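Local structure of uncharacterized protein Atu1656 (Agrobacterium tumefaciens, 2OJH) at residues Y55-S60 and L64-L69; V36-P41 and G71-E76; A100-V105 and S110-L115; F27-R32 and V251-M256. The protein is of unknown function but belongs to the TolB family and folds as a six-bladed beta-propeller. One frame throughout, in Å; residues are numbered along the deposited sequence. Where two conformers were deposited one is given.

Interaction 1. Residues Y55-S60 and L64-L69; sequences YLLLNS and LYRLSL
Tyr55 and Arg66 are laid side by side by their first torsions: Tyr55 holds CG between its backbone N and carbonyl carbon (chi1 67°), whereas Arg66 turns CG away from its carbonyl carbon (chi1 -60°) and runs extended out to NE. Both residues lie on the same face of the sheet, and these torsions run the two chains out together, so that Arg66 CD comes over one face of the Tyr55 ring, 4.1 Å from the ring centroid, in a CH-pi contact. Ring and guanidinium planes stand almost perpendicular, and it is CG and CD, not the charged group, that touch the ring. The polar ends converge on Tyr99, whose hydroxyl bonds to Tyr55 OH and to Arg66 NE, while Arg66 NH2 makes a salt bridge with Glu76. The framework beneath is an antiparallel beta hairpin, the two central strands of a four-stranded propeller blade. Leu56 and Leu67 form one hydrogen-bonded pair, with Leu67 N 2.8 Å from Leu56 O. Leu58 and Tyr65 form the next, and its bond from Leu58 N to Tyr65 O is nearly straight at 173°. On the face opposite Tyr55 and Arg66, Leu56, Leu58 and Leu67 pack: Leu58 CD2 touches Leu67 CD1 at 4.1 Å, the two side chains meeting roughly at right angles. Further along, Leu69 CD2 lies 4.0 Å from Leu56 CG. At the other end the Tyr65 ring brings its edge to Ser60, with CE1 3.9 Å from Ser60 CB. A water there donates to Ser60 O at 2.6 Å and also hydrogen-bonds to Tyr65 OH.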
loop_
_atom_site.group_PDB
_atom_site.type_symbol
_atom_site.label_atom_id
_atom_site.label_comp_id
_atom_site.label_asym_id
_atom_site.label_seq_id
_atom_site.Cartn_x
_atom_site.Cartn_y
_atom_site.Cartn_z
ATOM N N TYR A 55 12.794 7.868 7.307
ATOM C CA TYR A 55 11.708 8.737 6.878
ATOM C C TYR A 55 10.474 7.997 6.402
ATOM O O TYR A 55 10.527 6.800 6.063
ATOM C CB TYR A 55 12.170 9.718 5.810
ATOM C CG TYR A 55 12.547 9.101 4.472
ATOM C CD1 TYR A 55 11.571 8.876 3.493
ATOM C CD2 TYR A 55 13.880 8.787 4.161
ATOM C CE1 TYR A 55 11.904 8.333 2.258
ATOM C CE2 TYR A 55 14.215 8.238 2.913
ATOM C CZ TYR A 55 13.218 8.023 1.977
ATOM O OH TYR A 55 13.500 7.492 0.736
ATOM N N LEU A 56 9.355 8.718 6.379
ATOM C CA LEU A 56 8.150 8.229 5.741
ATOM C C LEU A 56 7.944 8.918 4.400
ATOM O O LEU A 56 8.261 10.108 4.241
ATOM C CB LEU A 56 6.899 8.446 6.619
ATOM C CG LEU A 56 6.959 7.889 8.047
ATOM C CD1 LEU A 56 5.735 8.351 8.820
ATOM C CD2 LEU A 56 7.074 6.355 8.087
ATOM N N LEU A 57 7.406 8.156 3.448
ATOM C CA LEU A 57 7.043 8.679 2.135
ATOM C C LEU A 57 5.513 8.712 1.993
ATOM O O LEU A 57 4.824 7.663 2.063
ATOM C CB LEU A 57 7.718 7.874 1.020
ATOM C CG LEU A 57 7.573 8.412 -0.412
ATOM C CD1 LEU A 57 8.429 9.659 -0.622
ATOM C CD2 LEU A 57 7.937 7.302 -1.402
ATOM N N LEU A 58 4.981 9.922 1.848
ATOM C CA LEU A 58 3.530 10.146 1.773
ATOM C C LEU A 58 3.155 10.851 0.465
ATOM O O LEU A 58 3.968 11.565 -0.125
ATOM C CB LEU A 58 3.067 11.080 2.904
ATOM C CG LEU A 58 2.907 10.674 4.382
ATOM C CD1 LEU A 58 1.633 9.951 4.708
ATOM C CD2 LEU A 58 4.146 9.977 4.983
ATOM N N ASN A 59 1.905 10.709 0.040
ATOM C CA ASN A 59 1.422 11.615 -1.008
ATOM C C ASN A 59 0.367 12.584 -0.502
ATOM O O ASN A 59 -0.400 12.293 0.440
ATOM C CB ASN A 59 0.918 10.855 -2.252
ATOM C CG ASN A 59 -0.209 9.910 -1.922
ATOM O OD1 ASN A 59 0.008 8.878 -1.305
ATOM N ND2 ASN A 59 -1.416 10.270 -2.314
ATOM N N SER A 60 0.301 13.719 -1.181
ATOM C CA SER A 60 -0.724 14.703 -0.917
ATOM C C SER A 60 -0.986 15.526 -2.175
ATOM O O SER A 60 -0.073 16.174 -2.721
ATOM C CB SER A 60 -0.298 15.612 0.237
ATOM O OG SER A 60 -1.287 16.599 0.497
ATOM N N LEU A 64 4.540 13.882 -4.060
ATOM C CA LEU A 64 5.140 13.010 -3.039
ATOM C C LEU A 64 5.985 13.820 -2.060
ATOM O O LEU A 64 6.683 14.756 -2.468
ATOM C CB LEU A 64 6.060 11.967 -3.672
ATOM C CG LEU A 64 5.530 10.679 -4.266
ATOM C CD1 LEU A 64 6.771 9.875 -4.606
ATOM C CD2 LEU A 64 4.683 9.932 -3.251
ATOM N N TYR A 65 5.969 13.408 -0.789
ATOM C CA TYR A 65 6.735 14.084 0.261
ATOM C C TYR A 65 7.476 13.123 1.193
ATOM O O TYR A 65 6.929 12.087 1.590
ATOM C CB TYR A 65 5.799 14.938 1.126
ATOM C CG TYR A 65 5.094 16.042 0.393
ATOM C CD1 TYR A 65 3.903 15.805 -0.281
ATOM C CD2 TYR A 65 5.598 17.338 0.405
ATOM C CE1 TYR A 65 3.240 16.836 -0.968
ATOM C CE2 TYR A 65 4.931 18.376 -0.258
ATOM C CZ TYR A 65 3.758 18.106 -0.946
ATOM O OH TYR A 65 3.089 19.108 -1.613
ATOM N N ARG A 66 8.697 13.495 1.580
ATOM C CA ARG A 66 9.410 12.788 2.652
ATOM C C ARG A 66 9.194 13.509 3.997
ATOM O O ARG A 66 9.317 14.736 4.077
ATOM C CB ARG A 66 10.916 12.710 2.357
ATOM C CG ARG A 66 11.285 11.981 1.075
ATOM C CD ARG A 66 12.796 11.945 0.864
ATOM N NE ARG A 66 13.114 11.869 -0.568
ATOM C CZ ARG A 66 13.337 12.931 -1.359
ATOM N NH1 ARG A 66 13.628 12.761 -2.653
ATOM N NH2 ARG A 66 13.261 14.172 -0.872
ATOM N N LEU A 67 8.864 12.745 5.039
ATOM C CA LEU A 67 8.756 13.276 6.402
ATOM C C LEU A 67 9.757 12.550 7.294
ATOM O O LEU A 67 9.600 11.343 7.538
ATOM C CB LEU A 67 7.354 13.069 6.953
ATOM C CG LEU A 67 6.208 13.949 6.450
ATOM C CD1 LEU A 67 5.844 13.722 4.962
ATOM C CD2 LEU A 67 5.012 13.627 7.323
ATOM N N SER A 68 10.785 13.272 7.739
ATOM C CA SER A 68 11.832 12.691 8.576
ATOM C C SER A 68 11.313 12.284 9.948
ATOM O O SER A 68 10.563 13.018 10.576
ATOM C CB SER A 68 12.995 13.663 8.738
ATOM O OG SER A 68 14.034 13.038 9.457
ATOM N N LEU A 69 11.735 11.112 10.399
ATOM C CA LEU A 69 11.323 10.574 11.704
ATOM C C LEU A 69 12.185 11.062 12.879
ATOM O O LEU A 69 11.819 10.868 14.036
ATOM C CB LEU A 69 11.256 9.050 11.663
ATOM C CG LEU A 69 10.064 8.542 10.834
ATOM C CD1 LEU A 69 10.166 7.069 10.644
ATOM C CD2 LEU A 69 8.722 8.902 11.487
HETATM O O HOH W 1 0.603 18.690 -2.281
#

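Interaction 2. Residues V36-P41 and G71-E76; sequences VVWQTP and GDPSPE
Trp38 receives Pro75 on its indole face, and this contact joins two blades of the propeller: strand 33-40 is an outermost strand of the sheet that contains both chain ends, and residues 71-76 connect strands 63-68 and 76-77 of the next blade. A classic beta bulge shapes the first partner, since Val37 and Trp38 both face Ile24. A chi1 of -168° swings the indole away from the backbone N and presents a flat surface to the loop. Against it the proline pushes the kink of its ring. Pro75 CG stands 3.6 Å from the centroid of the Trp38 six-membered ring, a CH-pi contact, and the fit is tight, with the same CG only 3.2 Å from Trp38 CH2. Pro75 CD covers the neighbouring rim, 3.4 Å from Trp38 CZ2. Thr40 CB presses on the opposite indole face, so the plate is held between a threonine of its own strand and a proline of the loop, while Phe44 meets the tryptophan edge-to-face. A second, shallower bump is Pro73, whose CB rests 4.3 Å from Val37 CG1 and whose CG approaches the five-membered end of the indole at CD1. The loop keeps its own curve through an Asx turn: Asp72 OD1 accepts from Ser74 N, which comes from above the carboxylate plane, and uses its syn lone pair for Ser74 OG at 2.7 Å.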
loop_
_atom_site.group_PDB
_atom_site.type_symbol
_atom_site.label_atom_id
_atom_site.label_comp_id
_atom_site.label_asym_id
_atom_site.label_seq_id
_atom_site.Cartn_x
_atom_site.Cartn_y
_atom_site.Cartn_z
ATOM N N VAL A 36 2.382 10.090 17.407
ATOM C CA VAL A 36 1.979 11.028 16.361
ATOM C C VAL A 36 3.258 11.650 15.787
ATOM O O VAL A 36 4.033 12.304 16.509
ATOM C CB VAL A 36 1.067 12.118 16.940
ATOM C CG1 VAL A 36 0.738 13.182 15.888
ATOM C CG2 VAL A 36 -0.204 11.503 17.544
ATOM N N VAL A 37 3.488 11.425 14.499
ATOM C CA VAL A 37 4.622 12.016 13.805
ATOM C C VAL A 37 4.324 13.449 13.386
ATOM O O VAL A 37 5.160 14.331 13.554
ATOM C CB VAL A 37 4.979 11.195 12.552
ATOM C CG1 VAL A 37 6.213 11.779 11.872
ATOM C CG2 VAL A 37 5.257 9.775 12.959
ATOM N N TRP A 38 3.139 13.681 12.829
ATOM C CA TRP A 38 2.799 14.996 12.279
ATOM C C TRP A 38 1.301 15.088 12.033
ATOM O O TRP A 38 0.709 14.132 11.520
ATOM C CB TRP A 38 3.522 15.177 10.940
ATOM C CG TRP A 38 3.493 16.562 10.414
ATOM C CD1 TRP A 38 3.989 17.685 11.021
ATOM C CD2 TRP A 38 2.973 16.974 9.156
ATOM N NE1 TRP A 38 3.783 18.782 10.210
ATOM C CE2 TRP A 38 3.171 18.372 9.056
ATOM C CE3 TRP A 38 2.371 16.299 8.094
ATOM C CZ2 TRP A 38 2.784 19.112 7.933
ATOM C CZ3 TRP A 38 1.981 17.043 6.949
ATOM C CH2 TRP A 38 2.177 18.439 6.898
ATOM N N GLN A 39 0.699 16.224 12.403
ATOM C CA GLN A 39 -0.696 16.519 12.072
ATOM C C GLN A 39 -0.744 17.705 11.153
ATOM O O GLN A 39 0.108 18.606 11.246
ATOM C CB GLN A 39 -1.536 16.766 13.322
ATOM C CG GLN A 39 -1.504 15.558 14.273
ATOM C CD GLN A 39 -2.541 15.629 15.344
ATOM O OE1 GLN A 39 -2.959 16.722 15.746
ATOM N NE2 GLN A 39 -2.952 14.457 15.850
ATOM N N THR A 40 -1.733 17.723 10.259
ATOM C CA THR A 40 -1.858 18.798 9.270
ATOM C C THR A 40 -3.316 19.014 8.887
ATOM O O THR A 40 -4.098 18.067 8.918
ATOM C CB THR A 40 -0.998 18.508 8.000
ATOM O OG1 THR A 40 -1.221 19.512 6.992
ATOM C CG2 THR A 40 -1.302 17.146 7.437
ATOM N N PRO A 41 -3.683 20.263 8.548
ATOM C CA PRO A 41 -5.003 20.508 7.944
ATOM C C PRO A 41 -5.096 20.049 6.474
ATOM O O PRO A 41 -6.174 20.050 5.903
ATOM C CB PRO A 41 -5.160 22.027 8.061
ATOM C CG PRO A 41 -3.759 22.531 7.973
ATOM C CD PRO A 41 -2.928 21.517 8.718
ATOM N N GLY A 71 14.318 14.775 14.043
ATOM C CA GLY A 71 14.392 16.185 13.670
ATOM C C GLY A 71 13.100 16.617 13.001
ATOM O O GLY A 71 12.024 16.153 13.372
ATOM N N ASP A 72 13.230 17.486 12.000
ATOM C CA ASP A 72 12.101 18.146 11.348
ATOM C C ASP A 72 11.214 17.196 10.552
ATOM O O ASP A 72 11.627 16.695 9.513
ATOM C CB ASP A 72 12.607 19.276 10.433
ATOM C CG ASP A 72 11.478 20.132 9.876
ATOM O OD1 ASP A 72 10.292 19.860 10.183
ATOM O OD2 ASP A 72 11.784 21.084 9.131
ATOM N N PRO A 73 9.978 16.955 11.030
ATOM C CA PRO A 73 9.053 16.078 10.299
ATOM C C PRO A 73 8.301 16.794 9.174
ATOM O O PRO A 73 7.518 16.166 8.470
ATOM C CB PRO A 73 8.072 15.640 11.386
ATOM C CG PRO A 73 8.015 16.832 12.325
ATOM C CD PRO A 73 9.382 17.476 12.278
ATOM N N SER A 74 8.527 18.095 9.007
ATOM C CA SER A 74 7.855 18.866 7.952
ATOM C C SER A 74 8.045 18.189 6.607
ATOM O O SER A 74 9.161 17.813 6.270
ATOM C CB SER A 74 8.401 20.278 7.865
ATOM O OG SER A 74 8.088 20.987 9.035
ATOM N N PRO A 75 6.952 18.024 5.840
ATOM C CA PRO A 75 7.031 17.345 4.554
ATOM C C PRO A 75 7.985 18.040 3.608
ATOM O O PRO A 75 7.928 19.254 3.448
ATOM C CB PRO A 75 5.604 17.455 4.013
ATOM C CG PRO A 75 4.773 17.566 5.216
ATOM C CD PRO A 75 5.579 18.445 6.139
ATOM N N GLU A 76 8.857 17.259 2.998
ATOM C CA GLU A 76 9.807 17.737 2.014
ATOM C C GLU A 76 9.382 17.179 0.644
ATOM O O GLU A 76 9.303 15.963 0.463
ATOM C CB GLU A 76 11.190 17.234 2.389
ATOM C CG GLU A 76 12.247 17.482 1.328
ATOM C CD GLU A 76 13.545 16.706 1.576
ATOM O OE1 GLU A 76 13.494 15.478 1.855
ATOM O OE2 GLU A 76 14.621 17.336 1.475
#

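Interaction 3. Residues A100-V105 and S110-L115; sequences AISDKV and SAIYLL
Tyr113 faces Ile101 and Asp103 across the hairpin formed by strands 98-103 and 111-116, the central pair of a propeller blade. Its CB lies 3.9 Å from Ile101 CG1, beside the two backbone bonds that pair these residues; one of them runs from Tyr113 N to Ile101 O at 2.9 Å. Further out, Tyr113 CE1 approaches Asp103 CB at 4.0 Å, and Phe82 packs edge-to-face with the ring. At the tip, Tyr113 OH hydrogen-bonds to Glu106 and lies 2.7 Å from a water placed to donate to it. That water is also 2.6 Å from Asp103 OD2, although it has more acceptors in reach than protons to give. On the other face of the strands Ala100 CB nestles 3.6 Å from Leu114 CD2. Asp103 turns its carboxylate forward along its own chain (chi1 175°), where OD2 takes the backbone N of Val105, from above the carboxylate plane, at 2.9 Å in an Asx turn and OD1 takes that of Ile85. Two backbone N-H groups on this buried carboxylate would be expected to favour its charged form and fix its rotation, tying the end of strand 98-103 to the loop leading into strand 91-92.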
loop_
_atom_site.group_PDB
_atom_site.type_symbol
_atom_site.label_atom_id
_atom_site.label_comp_id
_atom_site.label_asym_id
_atom_site.label_seq_id
_atom_site.Cartn_x
_atom_site.Cartn_y
_atom_site.Cartn_z
ATOM N N ALA A 100 8.673 3.877 -6.626
ATOM C CA ALA A 100 7.699 3.534 -7.629
ATOM C C ALA A 100 6.456 4.367 -7.346
ATOM O O ALA A 100 6.008 4.464 -6.170
ATOM C CB ALA A 100 7.395 2.058 -7.567
ATOM N N ILE A 101 5.905 4.979 -8.399
ATOM C CA ILE A 101 4.714 5.850 -8.251
ATOM C C ILE A 101 3.680 5.450 -9.280
ATOM O O ILE A 101 4.005 4.775 -10.267
ATOM C CB ILE A 101 5.067 7.349 -8.443
ATOM C CG1 ILE A 101 5.676 7.571 -9.828
ATOM C CG2 ILE A 101 6.078 7.826 -7.356
ATOM C CD1 ILE A 101 6.064 9.068 -10.152
ATOM N N SER A 102 2.434 5.858 -9.065
ATOM C CA SER A 102 1.375 5.597 -9.992
ATOM C C SER A 102 0.780 6.975 -10.324
ATOM O O SER A 102 0.216 7.635 -9.450
ATOM C CB SER A 102 0.324 4.700 -9.334
ATOM O OG SER A 102 0.911 3.482 -8.892
ATOM N N ASP A 103 0.936 7.414 -11.566
ATOM C CA ASP A 103 0.622 8.789 -11.939
ATOM C C ASP A 103 -0.265 8.871 -13.202
ATOM O O ASP A 103 -0.226 7.981 -14.063
ATOM C CB ASP A 103 1.925 9.549 -12.161
ATOM C CG ASP A 103 1.690 10.945 -12.668
ATOM O OD1 ASP A 103 1.427 11.834 -11.823
ATOM O OD2 ASP A 103 1.767 11.160 -13.903
ATOM N N LYS A 104 -1.046 9.946 -13.321
ATOM C CA LYS A 104 -1.943 10.062 -14.462
ATOM C C LYS A 104 -1.749 11.273 -15.377
ATOM O O LYS A 104 -2.620 11.568 -16.181
ATOM C CB LYS A 104 -3.411 9.919 -14.034
ATOM C CG LYS A 104 -3.943 11.007 -13.171
ATOM C CD LYS A 104 -5.314 10.596 -12.554
ATOM C CE LYS A 104 -6.484 11.134 -13.378
ATOM N NZ LYS A 104 -7.784 11.033 -12.614
ATOM N N VAL A 105 -0.606 11.944 -15.291
ATOM C CA VAL A 105 -0.325 13.071 -16.202
ATOM C C VAL A 105 -0.313 12.637 -17.668
ATOM O O VAL A 105 -0.971 13.252 -18.513
ATOM C CB VAL A 105 1.000 13.811 -15.828
ATOM C CG1 VAL A 105 1.498 14.696 -16.966
ATOM C CG2 VAL A 105 0.801 14.626 -14.577
ATOM N N SER A 110 -4.114 5.935 -14.322
ATOM C CA SER A 110 -2.934 5.527 -13.556
ATOM C C SER A 110 -1.953 4.681 -14.356
ATOM O O SER A 110 -2.343 3.652 -14.918
ATOM C CB SER A 110 -3.359 4.747 -12.316
ATOM O OG SER A 110 -2.221 4.464 -11.512
ATOM N N ALA A 111 -0.692 5.119 -14.380
ATOM C CA ALA A 111 0.416 4.384 -14.981
ATOM C C ALA A 111 1.569 4.345 -13.984
ATOM O O ALA A 111 1.823 5.326 -13.258
ATOM C CB ALA A 111 0.889 5.091 -16.279
ATOM N N ILE A 112 2.276 3.217 -13.954
ATOM C CA ILE A 112 3.315 2.969 -12.960
ATOM C C ILE A 112 4.658 3.470 -13.512
ATOM O O ILE A 112 4.975 3.263 -14.687
ATOM C CB ILE A 112 3.348 1.460 -12.559
ATOM C CG1 ILE A 112 2.047 1.081 -11.814
ATOM C CG2 ILE A 112 4.520 1.171 -11.661
ATOM C CD1 ILE A 112 1.936 -0.446 -11.567
ATOM N N TYR A 113 5.423 4.167 -12.679
ATOM C CA TYR A 113 6.782 4.613 -13.067
ATOM C C TYR A 113 7.753 4.290 -11.933
ATOM O O TYR A 113 7.337 4.151 -10.782
ATOM C CB TYR A 113 6.816 6.124 -13.275
ATOM C CG TYR A 113 5.868 6.644 -14.335
ATOM C CD1 TYR A 113 4.508 6.830 -14.059
ATOM C CD2 TYR A 113 6.344 6.980 -15.597
ATOM C CE1 TYR A 113 3.638 7.303 -15.049
ATOM C CE2 TYR A 113 5.504 7.474 -16.582
ATOM C CZ TYR A 113 4.147 7.623 -16.298
ATOM O OH TYR A 113 3.323 8.108 -17.282
ATOM N N LEU A 114 9.041 4.211 -12.247
ATOM C CA LEU A 114 10.105 4.177 -11.238
ATOM C C LEU A 114 10.904 5.452 -11.404
ATOM O O LEU A 114 10.976 5.981 -12.504
ATOM C CB LEU A 114 11.081 3.005 -11.483
ATOM C CG LEU A 114 10.475 1.592 -11.527
ATOM C CD1 LEU A 114 11.603 0.578 -11.601
ATOM C CD2 LEU A 114 9.612 1.353 -10.332
ATOM N N LEU A 115 11.484 5.949 -10.315
ATOM C CA LEU A 115 12.382 7.097 -10.372
ATOM C C LEU A 115 13.428 6.995 -9.244
ATOM O O LEU A 115 13.262 6.203 -8.323
ATOM C CB LEU A 115 11.599 8.417 -10.293
ATOM C CG LEU A 115 10.950 8.760 -8.958
ATOM C CD1 LEU A 115 10.951 10.276 -8.736
ATOM C CD2 LEU A 115 9.554 8.161 -8.954
HETATM O O HOH W 2 1.480 9.727 -16.096
#

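Interaction 4. Residues F27-R32 and V251-M256; sequences FNIRTR and VQLMDM
Ile29 CA and Leu253 CA are 8.9 Å apart, nearest across the two segments; the chain after strand 22-28 turns with helical backbone angles at 29-31, and it meets strand 247-255 through side chains alone. Leu253, whose chi1 of -164° points CG opposite the backbone N, reaches out with a single methyl. CD2 lies 4.1 Å from Ile29 CG2 and equally close to CD1 of the same isoleucine, the two side chains meeting at about a right angle. Arg32 makes the second contact with the same methyl: its chain bends at chi2 and brings NH2 to 4.0 Å from Leu253 CD2. That guanidinium is steered by its own turn, for Arg32 NE donates to Ile29 O at 2.9 Å with the oxygen close to the guanidinium plane, and Glu262 pairs with NH1. An Asx turn orders the same segment, Asn28 OD1 accepting from Arg30 N at 2.7 Å and also from Thr31 N. Beyond it Arg30 lays the centre of its guanidinium face over Ile29 CD1, while Asp284 and Asp229 hold its nitrogens. The blades thus meet through methyl groups and one guanidinium, whose charge Glu262 would probably offset; the acids on Arg30 would do likewise there.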
loop_
_atom_site.group_PDB
_atom_site.type_symbol
_atom_site.label_atom_id
_atom_site.label_comp_id
_atom_site.label_asym_id
_atom_site.label_seq_id
_atom_site.Cartn_x
_atom_site.Cartn_y
_atom_site.Cartn_z
ATOM N N PHE A 27 2.372 2.828 14.897
ATOM C CA PHE A 27 1.937 1.926 15.952
ATOM C C PHE A 27 2.981 0.820 16.021
ATOM O O PHE A 27 3.392 0.253 14.983
ATOM C CB PHE A 27 0.587 1.331 15.612
ATOM C CG PHE A 27 -0.002 0.461 16.694
ATOM C CD1 PHE A 27 -0.660 1.024 17.763
ATOM C CD2 PHE A 27 0.074 -0.936 16.605
ATOM C CE1 PHE A 27 -1.220 0.216 18.789
ATOM C CE2 PHE A 27 -0.470 -1.742 17.578
ATOM C CZ PHE A 27 -1.135 -1.169 18.685
ATOM N N ASN A 28 3.406 0.530 17.245
ATOM C CA ASN A 28 4.371 -0.523 17.487
ATOM C C ASN A 28 3.579 -1.749 17.912
ATOM O O ASN A 28 2.904 -1.732 18.933
ATOM C CB ASN A 28 5.391 -0.085 18.550
ATOM C CG ASN A 28 6.449 -1.158 18.832
ATOM O OD1 ASN A 28 6.117 -2.313 19.080
ATOM N ND2 ASN A 28 7.732 -0.768 18.806
ATOM N N ILE A 29 3.640 -2.816 17.115
ATOM C CA ILE A 29 2.874 -4.010 17.430
ATOM C C ILE A 29 3.458 -4.868 18.558
ATOM O O ILE A 29 2.768 -5.735 19.091
ATOM C CB ILE A 29 2.614 -4.901 16.178
ATOM C CG1 ILE A 29 3.923 -5.508 15.635
ATOM C CG2 ILE A 29 1.830 -4.126 15.088
ATOM C CD1 ILE A 29 3.682 -6.854 14.809
ATOM N N ARG A 30 4.713 -4.626 18.927
ATOM C CA ARG A 30 5.332 -5.368 20.023
ATOM C C ARG A 30 4.946 -4.794 21.397
ATOM O O ARG A 30 4.574 -5.525 22.304
ATOM C CB ARG A 30 6.863 -5.381 19.853
ATOM C CG ARG A 30 7.328 -5.861 18.469
ATOM C CD ARG A 30 6.688 -7.198 18.071
ATOM N NE ARG A 30 7.129 -7.615 16.741
ATOM C CZ ARG A 30 6.620 -8.632 16.058
ATOM N NH1 ARG A 30 5.632 -9.367 16.564
ATOM N NH2 ARG A 30 7.105 -8.923 14.858
ATOM N N THR A 31 5.045 -3.478 21.531
ATOM C CA THR A 31 4.777 -2.775 22.790
ATOM C C THR A 31 3.331 -2.268 22.836
ATOM O O THR A 31 2.840 -1.873 23.895
ATOM C CB THR A 31 5.695 -1.574 22.938
ATOM O OG1 THR A 31 5.403 -0.660 21.886
ATOM C CG2 THR A 31 7.177 -1.979 22.855
ATOM N N ARG A 32 2.674 -2.275 21.681
ATOM C CA ARG A 32 1.300 -1.806 21.494
ATOM C C ARG A 32 1.155 -0.314 21.858
ATOM O O ARG A 32 0.139 0.121 22.384
ATOM C CB ARG A 32 0.290 -2.718 22.219
ATOM C CG ARG A 32 0.309 -4.198 21.724
ATOM C CD ARG A 32 -0.274 -4.310 20.329
ATOM N NE ARG A 32 -0.076 -5.609 19.682
ATOM C CZ ARG A 32 -1.024 -6.527 19.541
ATOM N NH1 ARG A 32 -2.243 -6.314 20.024
ATOM N NH2 ARG A 32 -0.747 -7.672 18.925
ATOM N N VAL A 251 -8.329 -1.187 12.248
ATOM C CA VAL A 251 -7.009 -1.608 11.799
ATOM C C VAL A 251 -6.790 -2.964 12.486
ATOM O O VAL A 251 -6.839 -3.066 13.720
ATOM C CB VAL A 251 -5.919 -0.567 12.132
ATOM C CG1 VAL A 251 -4.511 -1.083 11.791
ATOM C CG2 VAL A 251 -6.193 0.753 11.377
ATOM N N GLN A 252 -6.597 -3.995 11.663
ATOM C CA GLN A 252 -6.530 -5.354 12.119
ATOM C C GLN A 252 -5.144 -5.916 11.950
ATOM O O GLN A 252 -4.369 -5.446 11.115
ATOM C CB GLN A 252 -7.466 -6.239 11.291
ATOM C CG GLN A 252 -8.882 -5.766 11.190
ATOM C CD GLN A 252 -9.654 -6.081 12.423
ATOM O OE1 GLN A 252 -9.748 -5.255 13.311
ATOM N NE2 GLN A 252 -10.186 -7.294 12.513
ATOM N N LEU A 253 -4.866 -6.965 12.720
ATOM C CA LEU A 253 -3.617 -7.700 12.606
ATOM C C LEU A 253 -3.941 -9.184 12.716
ATOM O O LEU A 253 -4.865 -9.579 13.462
ATOM C CB LEU A 253 -2.644 -7.294 13.725
ATOM C CG LEU A 253 -1.154 -7.654 13.595
ATOM C CD1 LEU A 253 -0.496 -6.784 12.589
ATOM C CD2 LEU A 253 -0.390 -7.521 14.946
HETATM N N MSE A 254 -3.193 -9.991 11.966
HETATM C CA MSE A 254 -3.298 -11.452 12.038
HETATM C C MSE A 254 -1.971 -12.137 11.696
HETATM O O MSE A 254 -1.061 -11.508 11.148
HETATM C CB MSE A 254 -4.356 -11.925 11.051
HETATM C CG MSE A 254 -3.938 -11.663 9.612
HETATM SE SE MSE A 254 -5.378 -12.048 8.356
HETATM C CE MSE A 254 -4.574 -11.256 6.771
ATOM N N ASP A 255 -1.894 -13.434 11.995
ATOM C CA ASP A 255 -0.753 -14.285 11.602
ATOM C C ASP A 255 -0.715 -14.431 10.069
ATOM O O ASP A 255 -1.742 -14.225 9.399
ATOM C CB ASP A 255 -0.876 -15.675 12.262
ATOM C CG ASP A 255 -0.802 -15.628 13.797
ATOM O OD1 ASP A 255 -0.262 -14.649 14.353
ATOM O OD2 ASP A 255 -1.278 -16.583 14.464
HETATM N N MSE A 256 0.449 -14.780 9.506
HETATM C CA MSE A 256 0.562 -15.054 8.057
HETATM C C MSE A 256 -0.507 -16.002 7.491
HETATM O O MSE A 256 -0.917 -15.867 6.336
HETATM C CB MSE A 256 1.911 -15.663 7.704
HETATM C CG MSE A 256 3.086 -14.813 7.974
HETATM SE SE MSE A 256 3.021 -13.081 7.098
HETATM C CE MSE A 256 3.269 -13.582 5.289
#

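In the fold
The four contacts show how a propeller is built within and between blades. Interactions 1 and 3 are hairpins at the heart of successive four-stranded sheets; their centres lie about 17 Å apart, and Leu64 meets Ile101 where the two blades pack. Interactions 2 and 4 join the sheet that holds both chain ends to its neighbours: strand 33-40 to the blade of interaction 1 (centres of interactions 1 and 2 about 9 Å apart), and the turn after strand 22-28 to that of strand 247-255. Interaction 4, its centre about 30 Å from that of interaction 3, spans most of the chain and encloses the others in sequence, consistent with ring closure where first and last strands share a sheet.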